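Local structure of malonate decarboxylase subunit alpha (Acinetobacter baumannii ATCC 17978, 6MPR) at residues R255-Y258 against E259-V263; L184-P187 against A188-D192; E418-T421 against Y422-R425; D104-K108 against G109-K113; A537-E540 against L541-A544. The protein probably serves as the acyl-carrier-protein transferase subunit of malonate decarboxylase, exchanging the acetyl group on the carrier protein for malonyl before decarboxylation. All coordinates share one frame; numbering follows the deposited sequence.

Contact 1: R255-Y258 against E259-V263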
loop_
_atom_site.group_PDB
_atom_site.type_symbol
_atom_site.label_atom_id
_atom_site.label_comp_id
_atom_site.label_asym_id
_atom_site.label_seq_id
_atom_site.Cartn_x
_atom_site.Cartn_y
_atom_site.Cartn_z
ATOM N N ARG A 255 20.167 20.585 -7.803
ATOM C CA ARG A 255 21.445 20.770 -7.136
ATOM C C ARG A 255 21.311 20.607 -5.624
ATOM O O ARG A 255 22.089 19.883 -4.992
ATOM C CB ARG A 255 21.974 22.152 -7.505
ATOM C CG ARG A 255 23.300 22.529 -6.910
ATOM C CD ARG A 255 24.451 22.018 -7.750
ATOM N NE ARG A 255 25.720 22.512 -7.235
ATOM C CZ ARG A 255 26.898 21.956 -7.490
ATOM N NH1 ARG A 255 26.973 20.870 -8.249
ATOM N NH2 ARG A 255 28.001 22.481 -6.974
ATOM N N GLY A 256 20.311 21.255 -5.031
ATOM C CA GLY A 256 20.189 21.301 -3.591
ATOM C C GLY A 256 19.438 20.158 -2.940
ATOM O O GLY A 256 19.452 20.063 -1.712
ATOM N N ILE A 257 18.763 19.308 -3.718
ATOM C CA ILE A 257 18.038 18.170 -3.156
ATOM C C ILE A 257 18.439 16.859 -3.832
ATOM O O ILE A 257 18.917 15.928 -3.168
ATOM C CB ILE A 257 16.514 18.382 -3.249
ATOM C CG1 ILE A 257 16.106 19.743 -2.646
ATOM C CG2 ILE A 257 15.794 17.247 -2.510
ATOM C CD1 ILE A 257 14.590 20.003 -2.652
ATOM N N TYR A 258 18.237 16.760 -5.149
ATOM C CA TYR A 258 18.462 15.481 -5.827
ATOM C C TYR A 258 19.935 15.098 -5.789
ATOM O O TYR A 258 20.292 13.976 -5.403
ATOM C CB TYR A 258 17.991 15.526 -7.285
ATOM C CG TYR A 258 16.500 15.709 -7.516
ATOM C CD1 TYR A 258 15.603 15.814 -6.455
ATOM C CD2 TYR A 258 15.996 15.768 -8.812
ATOM C CE1 TYR A 258 14.234 15.984 -6.697
ATOM C CE2 TYR A 258 14.648 15.925 -9.050
ATOM C CZ TYR A 258 13.778 16.036 -7.996
ATOM O OH TYR A 258 12.449 16.207 -8.269
ATOM N N GLU A 259 20.802 16.025 -6.191
ATOM C CA GLU A 259 22.237 15.775 -6.130
ATOM C C GLU A 259 22.705 15.629 -4.683
ATOM O O GLU A 259 23.469 14.715 -4.355
ATOM C CB GLU A 259 22.992 16.908 -6.819
ATOM C CG GLU A 259 24.489 16.620 -6.939
ATOM C CD GLU A 259 25.273 17.737 -7.601
ATOM O OE1 GLU A 259 24.689 18.794 -7.933
ATOM O OE2 GLU A 259 26.487 17.549 -7.793
ATOM N N LYS A 260 22.251 16.530 -3.808
ATOM C CA LYS A 260 22.740 16.568 -2.432
ATOM C C LYS A 260 22.527 15.239 -1.725
ATOM O O LYS A 260 23.403 14.765 -0.990
ATOM C CB LYS A 260 22.038 17.691 -1.657
ATOM C CG LYS A 260 22.456 17.777 -0.179
ATOM C CD LYS A 260 21.744 18.921 0.538
ATOM C CE LYS A 260 22.097 18.937 2.023
ATOM N NZ LYS A 260 23.491 19.408 2.261
ATOM N N HIS A 261 21.361 14.627 -1.925
ATOM C CA HIS A 261 20.991 13.412 -1.216
ATOM C C HIS A 261 21.048 12.165 -2.080
ATOM O O HIS A 261 20.646 11.092 -1.613
ATOM C CB HIS A 261 19.586 13.562 -0.631
ATOM C CG HIS A 261 19.435 14.758 0.248
ATOM N ND1 HIS A 261 20.047 14.853 1.477
ATOM C CD2 HIS A 261 18.751 15.914 0.076
ATOM C CE1 HIS A 261 19.747 16.017 2.029
ATOM N NE2 HIS A 261 18.958 16.677 1.201
ATOM N N ASN A 262 21.515 12.273 -3.323
ATOM C CA ASN A 262 21.693 11.121 -4.217
ATOM C C ASN A 262 20.363 10.406 -4.484
ATOM O O ASN A 262 20.248 9.187 -4.350
ATOM C CB ASN A 262 22.737 10.162 -3.643
ATOM C CG ASN A 262 23.279 9.189 -4.682
ATOM O OD1 ASN A 262 23.462 9.543 -5.852
ATOM N ND2 ASN A 262 23.531 7.950 -4.255
ATOM N N VAL A 263 19.357 11.184 -4.876
ATOM C CA VAL A 263 18.012 10.660 -5.121
ATOM C C VAL A 263 18.023 9.837 -6.403
ATOM O O VAL A 263 18.295 10.364 -7.486
ATOM C CB VAL A 263 16.995 11.804 -5.204
ATOM C CG1 VAL A 263 15.600 11.286 -5.582
ATOM C CG2 VAL A 263 16.969 12.587 -3.883
#
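V263 folds back on Y258 where helix 244-261 runs out, and this end of the contact is the densely packed one. The CG2 methyl of V263 lies 3.8 Å from Y258 CA and 4.3 Å from Y258 CD1, approaching the phenol ring obliquely. Of the two V263 branches this is the one turned to the amide side, away from the carbonyl. V263 N reaches Y258 O over 3.0 Å, at 166° and on a lone pair in the carbonyl plane. Just before it in the chain, H261 N bonds to I257 O at 3.0 Å. H261 CD2 touches that same oxygen at 3.2 Å, while K260 CG lies over one face of the imidazole.

The reversal is a Schellman motif: N262 leaves the helix with a positive phi of 61°, and its N bonds back to E259 O while V263 N reaches one residue further back, to Y258 O. Around this packed end, L363 of strand 363-366 touches I257, Y258 and V263. The polar ends are satisfied beyond the turn, Y258 OH by H268 and H261 ND1 by D410.

The other flank is looser and faces solvent in part. R255 and E259, four residues apart, run side by side in the same direction. Their salt bridge joins R255 NH1 to E259 OE1 at 3.1 Å, but as a hydrogen bond it is weak, with guanidinium and carboxylate planes turned 61° from each other. Close by, the aliphatic part of exposed K260 drapes along the helix, its CD 3.4 Å from G256 O, and its charged end forms a cation-pi contact with Y483.

Contact 2: L184-P187 against A188-D192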
loop_
_atom_site.group_PDB
_atom_site.type_symbol
_atom_site.label_atom_id
_atom_site.label_comp_id
_atom_site.label_asym_id
_atom_site.label_seq_id
_atom_site.Cartn_x
_atom_site.Cartn_y
_atom_site.Cartn_z
ATOM N N LEU A 184 -10.641 -1.747 -7.593
ATOM C CA LEU A 184 -12.043 -1.472 -7.283
ATOM C C LEU A 184 -12.921 -2.695 -7.520
ATOM O O LEU A 184 -13.913 -2.904 -6.804
ATOM C CB LEU A 184 -12.555 -0.304 -8.133
ATOM C CG LEU A 184 -11.809 1.026 -8.049
ATOM C CD1 LEU A 184 -12.371 2.034 -9.056
ATOM C CD2 LEU A 184 -11.831 1.585 -6.627
ATOM N N ILE A 185 -12.612 -3.488 -8.554
ATOM C CA ILE A 185 -13.498 -4.586 -8.931
ATOM C C ILE A 185 -13.323 -5.787 -8.018
ATOM O O ILE A 185 -14.313 -6.405 -7.612
ATOM C CB ILE A 185 -13.268 -4.959 -10.407
ATOM C CG1 ILE A 185 -13.776 -3.825 -11.306
ATOM C CG2 ILE A 185 -13.957 -6.281 -10.743
ATOM C CD1 ILE A 185 -13.418 -4.004 -12.779
ATOM N N GLU A 186 -12.075 -6.159 -7.698
ATOM C CA GLU A 186 -11.855 -7.391 -6.940
ATOM C C GLU A 186 -12.672 -7.466 -5.655
ATOM O O GLU A 186 -13.277 -8.518 -5.404
ATOM C CB GLU A 186 -10.362 -7.594 -6.654
ATOM C CG GLU A 186 -10.121 -8.785 -5.736
ATOM C CD GLU A 186 -8.664 -9.197 -5.641
ATOM O OE1 GLU A 186 -7.847 -8.748 -6.491
ATOM O OE2 GLU A 186 -8.350 -9.994 -4.716
ATOM N N PRO A 187 -12.750 -6.423 -4.813
ATOM C CA PRO A 187 -13.548 -6.559 -3.578
ATOM C C PRO A 187 -15.001 -6.938 -3.816
ATOM O O PRO A 187 -15.569 -7.728 -3.048
ATOM C CB PRO A 187 -13.423 -5.167 -2.937
ATOM C CG PRO A 187 -12.045 -4.714 -3.362
ATOM C CD PRO A 187 -11.973 -5.172 -4.820
ATOM N N ALA A 188 -15.617 -6.406 -4.873
ATOM C CA ALA A 188 -17.000 -6.744 -5.205
ATOM C C ALA A 188 -17.113 -8.123 -5.836
ATOM O O ALA A 188 -18.060 -8.871 -5.559
ATOM C CB ALA A 188 -17.571 -5.707 -6.167
ATOM N N ALA A 189 -16.167 -8.457 -6.708
ATOM C CA ALA A 189 -16.227 -9.722 -7.419
ATOM C C ALA A 189 -16.166 -10.895 -6.452
ATOM O O ALA A 189 -16.684 -11.975 -6.752
ATOM C CB ALA A 189 -15.091 -9.794 -8.441
ATOM N N PHE A 190 -15.551 -10.706 -5.282
ATOM C CA PHE A 190 -15.403 -11.795 -4.328
ATOM C C PHE A 190 -16.232 -11.592 -3.062
ATOM O O PHE A 190 -15.935 -12.184 -2.022
ATOM C CB PHE A 190 -13.916 -11.993 -4.032
ATOM C CG PHE A 190 -13.166 -12.503 -5.230
ATOM C CD1 PHE A 190 -12.628 -11.623 -6.160
ATOM C CD2 PHE A 190 -13.088 -13.856 -5.476
ATOM C CE1 PHE A 190 -11.981 -12.095 -7.299
ATOM C CE2 PHE A 190 -12.449 -14.337 -6.620
ATOM C CZ PHE A 190 -11.902 -13.458 -7.524
ATOM N N SER A 191 -17.284 -10.790 -3.138
ATOM C CA SER A 191 -18.205 -10.667 -2.012
ATOM C C SER A 191 -19.653 -10.678 -2.488
ATOM O O SER A 191 -20.528 -10.190 -1.769
ATOM C CB SER A 191 -17.934 -9.397 -1.207
ATOM O OG SER A 191 -17.980 -8.250 -2.059
ATOM N N ASP A 192 -19.915 -11.204 -3.689
ATOM C CA ASP A 192 -21.240 -11.170 -4.294
ATOM C C ASP A 192 -21.762 -9.744 -4.438
ATOM O O ASP A 192 -22.958 -9.485 -4.285
ATOM C CB ASP A 192 -22.207 -12.061 -3.512
ATOM C CG ASP A 192 -21.964 -13.531 -3.798
ATOM O OD1 ASP A 192 -22.323 -13.989 -4.909
ATOM O OD2 ASP A 192 -21.361 -14.207 -2.946
#
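E186 and F190 face each other across the final turn of helix 181-189, the helix of a beta-alpha-beta crossover joining adjacent parallel strands 158-163 and 194-199. Their side chains cross at an angle, with the carboxylate and ring planes 64° apart. E186 touches with its methylene: CG lies 3.8 Å from F190 CD1. The carboxylate itself extends past the ring, because CG is anti to the backbone N (chi1 174°) and the chain beyond it is straight. OE2 thereby reaches R347 of the second subunit in a salt bridge, and N349 of that subunit adds a hydrogen bond.

The F190 ring turns an edge to the backbone, with E186 O in its plane and 3.3 Å from CD1. The same oxygen accepts F190 N at 3.2 Å. W218 meets the ring edge-to-face, so F190 is held by a tryptophan as well as by the turn.

On the sheet-facing side the pairing is small and apolar. I185 CG2 stands 4.4 Å from A189 CB, while I185 and A188 pack on V159 and V195 of the two strands. P187 has no N-H to give to the preceding turn, and the helix kinks there. I185 O nevertheless receives A189 N at 2.9 Å, with only a weak bond from A188 N. Where the helix ends, a chi1 of 55° sets S191 OG between its own backbone N and carbonyl carbon, and the hydroxyl donates to P187 O at 2.7 Å.

Contact 3: E418-T421 against Y422-R425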
loop_
_atom_site.group_PDB
_atom_site.type_symbol
_atom_site.label_atom_id
_atom_site.label_comp_id
_atom_site.label_asym_id
_atom_site.label_seq_id
_atom_site.Cartn_x
_atom_site.Cartn_y
_atom_site.Cartn_z
ATOM N N GLU A 418 27.073 5.240 18.607
ATOM C CA GLU A 418 26.849 4.125 17.685
ATOM C C GLU A 418 25.524 3.430 17.973
ATOM O O GLU A 418 24.730 3.172 17.061
ATOM C CB GLU A 418 28.008 3.128 17.770
ATOM C CG GLU A 418 27.872 1.959 16.802
ATOM C CD GLU A 418 28.919 0.887 17.026
ATOM O OE1 GLU A 418 28.884 0.222 18.082
ATOM O OE2 GLU A 418 29.783 0.712 16.146
ATOM N N THR A 419 25.266 3.133 19.247
ATOM C CA THR A 419 24.044 2.435 19.632
ATOM C C THR A 419 22.796 3.193 19.186
ATOM O O THR A 419 21.901 2.622 18.553
ATOM C CB THR A 419 24.040 2.231 21.149
ATOM O OG1 THR A 419 25.110 1.351 21.506
ATOM C CG2 THR A 419 22.715 1.647 21.621
ATOM N N GLU A 420 22.711 4.482 19.528
ATOM C CA GLU A 420 21.525 5.257 19.188
ATOM C C GLU A 420 21.390 5.442 17.682
ATOM O O GLU A 420 20.273 5.528 17.164
ATOM C CB GLU A 420 21.575 6.602 19.915
ATOM C CG GLU A 420 21.589 6.447 21.430
ATOM C CD GLU A 420 20.437 5.574 21.936
ATOM O OE1 GLU A 420 19.278 5.855 21.566
ATOM O OE2 GLU A 420 20.686 4.603 22.692
ATOM N N THR A 421 22.510 5.482 16.955
ATOM C CA THR A 421 22.434 5.581 15.501
ATOM C C THR A 421 21.837 4.315 14.901
ATOM O O THR A 421 21.050 4.385 13.948
ATOM C CB THR A 421 23.823 5.864 14.920
ATOM O OG1 THR A 421 24.303 7.106 15.445
ATOM C CG2 THR A 421 23.767 5.968 13.407
ATOM N N TYR A 422 22.174 3.153 15.464
ATOM C CA TYR A 422 21.594 1.901 14.982
ATOM C C TYR A 422 20.105 1.813 15.296
ATOM O O TYR A 422 19.359 1.143 14.567
ATOM C CB TYR A 422 22.348 0.710 15.579
ATOM C CG TYR A 422 23.571 0.309 14.789
ATOM C CD1 TYR A 422 23.450 -0.205 13.509
ATOM C CD2 TYR A 422 24.843 0.430 15.329
ATOM C CE1 TYR A 422 24.566 -0.577 12.780
ATOM C CE2 TYR A 422 25.967 0.059 14.607
ATOM C CZ TYR A 422 25.820 -0.438 13.332
ATOM O OH TYR A 422 26.925 -0.816 12.607
ATOM N N LEU A 423 19.642 2.501 16.349
ATOM C CA LEU A 423 18.223 2.524 16.694
ATOM C C LEU A 423 17.454 3.639 15.995
ATOM O O LEU A 423 16.221 3.661 16.072
ATOM C CB LEU A 423 18.049 2.664 18.220
ATOM C CG LEU A 423 18.676 1.571 19.084
ATOM C CD1 LEU A 423 18.641 1.934 20.591
ATOM C CD2 LEU A 423 17.975 0.246 18.846
ATOM N N ALA A 424 18.140 4.568 15.339
ATOM C CA ALA A 424 17.461 5.580 14.556
ATOM C C ALA A 424 17.119 5.017 13.178
ATOM O O ALA A 424 17.636 3.979 12.762
ATOM C CB ALA A 424 18.327 6.831 14.431
ATOM N N ARG A 425 16.218 5.690 12.479
ATOM C CA ARG A 425 15.851 5.236 11.147
ATOM C C ARG A 425 15.896 6.386 10.149
ATOM O O ARG A 425 15.888 7.572 10.507
ATOM C CB ARG A 425 14.467 4.579 11.137
ATOM C CG ARG A 425 13.472 5.228 12.068
ATOM C CD ARG A 425 12.126 4.636 11.761
ATOM N NE ARG A 425 11.109 4.946 12.750
ATOM C CZ ARG A 425 9.854 4.530 12.622
ATOM N NH1 ARG A 425 9.521 3.813 11.558
ATOM N NH2 ARG A 425 8.951 4.816 13.546
HETATM O O HOH W 1 28.925 0.401 13.166
#
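The short helix 418-423, which packs on the second subunit at the surface of the dimer, carries E418 and Y422 along one side, four residues apart. The two side chains lie alongside each other and point the same way. E418 CG is 3.5 Å from Y422 CE2, and the carboxylate carbon CD sits at the ring edge, in its plane. The carboxylate plane is turned 60° from the ring. A chi1 of -178° swings the extended E418 chain out from the helix and carries the acid alongside the phenol edge. There OE2 accepts from a water at 3.1 Å and forms a salt bridge with K456 of the second subunit.

Behind them Y422 N bonds to E418 O at 3.0 Å. On the next side, L423 CG lies 3.4 Å from T419 O, and T419 and L423 both pack on I452 of the second subunit. The end of the turn is less regular: E420 O receives weak bonds from both L423 N and A424 N, and A424 N is also weakly bonded to T421 O. Such shared, bent bonds are characteristic of an alpha-helix tightening towards 3-10 geometry in its last turn.

Contact 4: D104-K108 against G109-K113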
loop_
_atom_site.group_PDB
_atom_site.type_symbol
_atom_site.label_atom_id
_atom_site.label_comp_id
_atom_site.label_asym_id
_atom_site.label_seq_id
_atom_site.Cartn_x
_atom_site.Cartn_y
_atom_site.Cartn_z
ATOM N N ASP A 104 -24.646 15.714 -9.643
ATOM C CA ASP A 104 -26.081 15.693 -9.921
ATOM C C ASP A 104 -26.786 14.559 -9.171
ATOM O O ASP A 104 -27.967 14.688 -8.819
ATOM C CB ASP A 104 -26.344 15.551 -11.424
ATOM C CG ASP A 104 -25.845 16.748 -12.247
ATOM O OD1 ASP A 104 -25.447 17.793 -11.677
ATOM O OD2 ASP A 104 -25.846 16.629 -13.493
ATOM N N LEU A 105 -26.084 13.450 -8.904
ATOM C CA LEU A 105 -26.695 12.351 -8.147
ATOM C C LEU A 105 -27.206 12.817 -6.788
ATOM O O LEU A 105 -28.245 12.342 -6.307
ATOM C CB LEU A 105 -25.693 11.216 -7.946
ATOM C CG LEU A 105 -25.201 10.509 -9.201
ATOM C CD1 LEU A 105 -24.001 9.624 -8.868
ATOM C CD2 LEU A 105 -26.346 9.700 -9.838
ATOM N N PHE A 106 -26.472 13.720 -6.140
ATOM C CA PHE A 106 -26.883 14.188 -4.822
ATOM C C PHE A 106 -27.970 15.239 -4.926
ATOM O O PHE A 106 -28.955 15.192 -4.180
ATOM C CB PHE A 106 -25.662 14.706 -4.064
ATOM C CG PHE A 106 -24.606 13.643 -3.869
ATOM C CD1 PHE A 106 -23.643 13.403 -4.845
ATOM C CD2 PHE A 106 -24.602 12.861 -2.728
ATOM C CE1 PHE A 106 -22.684 12.405 -4.675
ATOM C CE2 PHE A 106 -23.659 11.869 -2.548
ATOM C CZ PHE A 106 -22.687 11.641 -3.530
ATOM N N GLU A 107 -27.827 16.175 -5.863
ATOM C CA GLU A 107 -28.898 17.135 -6.106
ATOM C C GLU A 107 -30.214 16.435 -6.405
ATOM O O GLU A 107 -31.272 16.858 -5.928
ATOM C CB GLU A 107 -28.507 18.055 -7.256
ATOM C CG GLU A 107 -29.421 19.240 -7.435
ATOM C CD GLU A 107 -28.896 20.186 -8.486
ATOM O OE1 GLU A 107 -27.671 20.161 -8.736
ATOM O OE2 GLU A 107 -29.702 20.945 -9.066
ATOM N N LYS A 108 -30.170 15.345 -7.173
ATOM C CA LYS A 108 -31.394 14.681 -7.610
ATOM C C LYS A 108 -31.965 13.711 -6.575
ATOM O O LYS A 108 -33.025 13.127 -6.823
ATOM C CB LYS A 108 -31.142 13.933 -8.928
ATOM C CG LYS A 108 -30.903 14.830 -10.131
ATOM C CD LYS A 108 -30.625 14.033 -11.393
ATOM C CE LYS A 108 -30.796 14.912 -12.627
ATOM N NZ LYS A 108 -30.487 14.181 -13.879
ATOM N N GLY A 109 -31.300 13.508 -5.441
ATOM C CA GLY A 109 -31.823 12.597 -4.447
ATOM C C GLY A 109 -31.550 11.141 -4.724
ATOM O O GLY A 109 -32.169 10.276 -4.092
ATOM N N ILE A 110 -30.648 10.844 -5.657
ATOM C CA ILE A 110 -30.277 9.462 -5.938
ATOM C C ILE A 110 -29.221 8.984 -4.949
ATOM O O ILE A 110 -29.331 7.892 -4.378
ATOM C CB ILE A 110 -29.798 9.337 -7.394
ATOM C CG1 ILE A 110 -30.977 9.615 -8.345
ATOM C CG2 ILE A 110 -29.155 7.972 -7.621
ATOM C CD1 ILE A 110 -30.583 9.884 -9.787
ATOM N N ALA A 111 -28.208 9.811 -4.715
ATOM C CA ALA A 111 -27.135 9.534 -3.770
ATOM C C ALA A 111 -27.272 10.439 -2.550
ATOM O O ALA A 111 -27.799 11.554 -2.642
ATOM C CB ALA A 111 -25.766 9.742 -4.424
ATOM N N ARG A 112 -26.805 9.953 -1.395
ATOM C CA ARG A 112 -26.807 10.763 -0.175
ATOM C C ARG A 112 -25.420 10.842 0.457
ATOM O O ARG A 112 -24.976 11.924 0.854
ATOM C CB ARG A 112 -27.797 10.215 0.851
ATOM C CG ARG A 112 -28.268 11.264 1.862
ATOM C CD ARG A 112 -28.984 12.361 1.100
ATOM N NE ARG A 112 -29.783 13.261 1.921
ATOM C CZ ARG A 112 -30.808 13.967 1.451
ATOM N NH1 ARG A 112 -31.165 13.854 0.174
ATOM N NH2 ARG A 112 -31.487 14.778 2.255
ATOM N N LYS A 113 -24.727 9.709 0.556
ATOM C CA LYS A 113 -23.425 9.645 1.204
ATOM C C LYS A 113 -22.310 9.587 0.172
ATOM O O LYS A 113 -22.468 9.030 -0.917
ATOM C CB LYS A 113 -23.324 8.424 2.126
ATOM C CG LYS A 113 -24.303 8.396 3.264
ATOM C CD LYS A 113 -24.008 7.180 4.132
ATOM C CE LYS A 113 -25.079 6.933 5.167
ATOM N NZ LYS A 113 -24.728 5.718 5.955
#
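F106 and A111 pack where helix 100-107 turns into strand 111-116, the return leg of a beta-alpha-beta crossover that starts from adjacent strand 90-94; a Schellman motif closes the helix. A chi1 of -60° turns the phenyl group of F106 away from its own carbonyl, which brings the ring over the start of the strand. A111 CB lies against one face as a CH-pi contact, 3.7 Å from the centroid of the F106 ring and 16° off its normal. The rim of the same ring runs along the strand backbone, with R112 C and K113 N near its plane and K113 O 3.5 Å from CE2. M92 of strand 90-94 packs on F106 too.

L105 takes a like first torsion and meets I110 of the turn and A111 of the strand. Its CB is 3.8 Å from A111 CB. The L105 and I110 side chains run at an angle, with L105 CD2 4.0 Å from I110 CG2. K108 keeps only its root near the turn, CB 4.2 Å from I110 CD1; beyond CG the chain is extended and NZ bonds to A80 O.

G109, with a positive phi of 81°, makes the reversal, and G109 N bonds to F106 O. L105 O takes two donors: I110 N at 2.9 Å, nearly along the C=O axis, and A111 N at 3.0 Å, which stands well above the carbonyl plane.

Contact 5: A537-E540 against L541-A544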
loop_
_atom_site.group_PDB
_atom_site.type_symbol
_atom_site.label_atom_id
_atom_site.label_comp_id
_atom_site.label_asym_id
_atom_site.label_seq_id
_atom_site.Cartn_x
_atom_site.Cartn_y
_atom_site.Cartn_z
ATOM N N ALA A 537 18.877 31.193 -14.852
ATOM C CA ALA A 537 17.627 30.438 -14.819
ATOM C C ALA A 537 16.682 31.018 -15.863
ATOM O O ALA A 537 15.834 31.860 -15.565
ATOM C CB ALA A 537 17.023 30.481 -13.422
ATOM N N THR A 538 16.817 30.549 -17.105
ATOM C CA THR A 538 16.042 31.068 -18.223
ATOM C C THR A 538 15.406 29.909 -18.978
ATOM O O THR A 538 15.780 28.745 -18.807
ATOM C CB THR A 538 16.914 31.899 -19.184
ATOM O OG1 THR A 538 17.796 31.025 -19.894
ATOM C CG2 THR A 538 17.746 32.938 -18.428
ATOM N N ARG A 539 14.442 30.241 -19.846
ATOM C CA ARG A 539 13.823 29.229 -20.698
ATOM C C ARG A 539 14.807 28.599 -21.680
ATOM O O ARG A 539 14.526 27.519 -22.206
ATOM C CB ARG A 539 12.641 29.831 -21.461
ATOM C CG ARG A 539 11.448 30.212 -20.585
ATOM C CD ARG A 539 10.346 30.858 -21.420
ATOM N NE ARG A 539 10.165 30.149 -22.686
ATOM C CZ ARG A 539 9.441 29.042 -22.835
ATOM N NH1 ARG A 539 8.808 28.512 -21.796
ATOM N NH2 ARG A 539 9.347 28.464 -24.027
ATOM N N GLU A 540 15.951 29.239 -21.948
ATOM C CA GLU A 540 16.931 28.601 -22.823
ATOM C C GLU A 540 17.473 27.303 -22.233
ATOM O O GLU A 540 18.006 26.470 -22.977
ATOM C CB GLU A 540 18.077 29.567 -23.129
ATOM C CG GLU A 540 17.726 30.597 -24.190
ATOM C CD GLU A 540 17.272 29.953 -25.494
ATOM O OE1 GLU A 540 18.087 29.251 -26.138
ATOM O OE2 GLU A 540 16.094 30.136 -25.867
ATOM N N LEU A 541 17.337 27.105 -20.917
ATOM C CA LEU A 541 17.762 25.856 -20.295
ATOM C C LEU A 541 16.817 24.696 -20.595
ATOM O O LEU A 541 17.224 23.535 -20.475
ATOM C CB LEU A 541 17.872 26.025 -18.783
ATOM C CG LEU A 541 19.247 26.377 -18.231
ATOM C CD1 LEU A 541 19.200 26.372 -16.718
ATOM C CD2 LEU A 541 20.294 25.389 -18.752
ATOM N N LEU A 542 15.568 24.977 -20.956
ATOM C CA LEU A 542 14.607 23.907 -21.214
ATOM C C LEU A 542 15.011 23.092 -22.441
ATOM O O LEU A 542 15.293 23.652 -23.502
ATOM C CB LEU A 542 13.215 24.504 -21.409
ATOM C CG LEU A 542 12.607 25.198 -20.190
ATOM C CD1 LEU A 542 11.415 26.037 -20.613
ATOM C CD2 LEU A 542 12.192 24.179 -19.118
ATOM N N ALA A 543 15.023 21.759 -22.299
ATOM C CA ALA A 543 15.312 20.899 -23.445
ATOM C C ALA A 543 14.248 21.029 -24.524
ATOM O O ALA A 543 14.530 20.804 -25.705
ATOM C CB ALA A 543 15.429 19.436 -23.004
ATOM N N ALA A 544 13.021 21.364 -24.136
ATOM C CA ALA A 544 11.946 21.640 -25.079
ATOM C C ALA A 544 11.235 22.907 -24.633
ATOM O O ALA A 544 10.888 23.042 -23.455
ATOM C CB ALA A 544 10.961 20.463 -25.162
#
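T538 opens the turn with its carbonyl oxygen: L541 N bonds to T538 O at 3.1 Å. Its side chain works inside the first segment: with a chi1 of 71°, OG1 lies between the backbone N and carbonyl carbon of T538 and takes a weak bond from E540 N at 3.3 Å, as in an ST turn.

R539 comes next and carries most of the side-chain contact. Its O receives L542 N at 3.0 Å, and these two successive i to i+3 bonds make two overlapping turns, a short 3-10 helix. The chain bends at chi3 (42°), which folds the guanidinium back so that L542 CD1 lies over one of its faces, 3.8 Å from R539 NH1. The two side chains cross, a methyl resting on a flat cation. Three carbonyls fix that cation, P239 O and I242 O at NH1 and K545 O at NH2.

E540, the last residue of 537-540, faces solvent. Its CB is 3.4 Å from L541 N, and the chain bends at chi2, away from the leucines.

In sequence the turn lies between strand 524-525 and helix 547-553, and its apolar side lies on other helices: L541 on V247 and M251 of helix 244-261 and I280 of helix 272-287, L542 on L279 and I280. L541 O accepts T283 OG1, while A544 packs on L550 and W553 of helix 547-553.

Overall arrangement
Contacts 1 to 4 each end a helix, but with different chemistry. Contacts 1 and 4 are partly buried Schellman turns at opposite sides of the chain's centre, contact 4 leading into the parallel sheet that also flanks contact 2. Contact 2 is the buried one, its terminus closed by a serine hydroxyl. Contacts 3 and 5 lie at the surface, a short helix leaning on acid-tyrosine packing and a 3-10 turn with an arginine held by carbonyls. Contacts 1 and 5 do not touch but share helix 244-261, on which 537-544 packs; their centres are about 20 Å apart. Contacts 2 and 3, about 44 Å apart between centres, both reach the second subunit through a glutamate salt bridge.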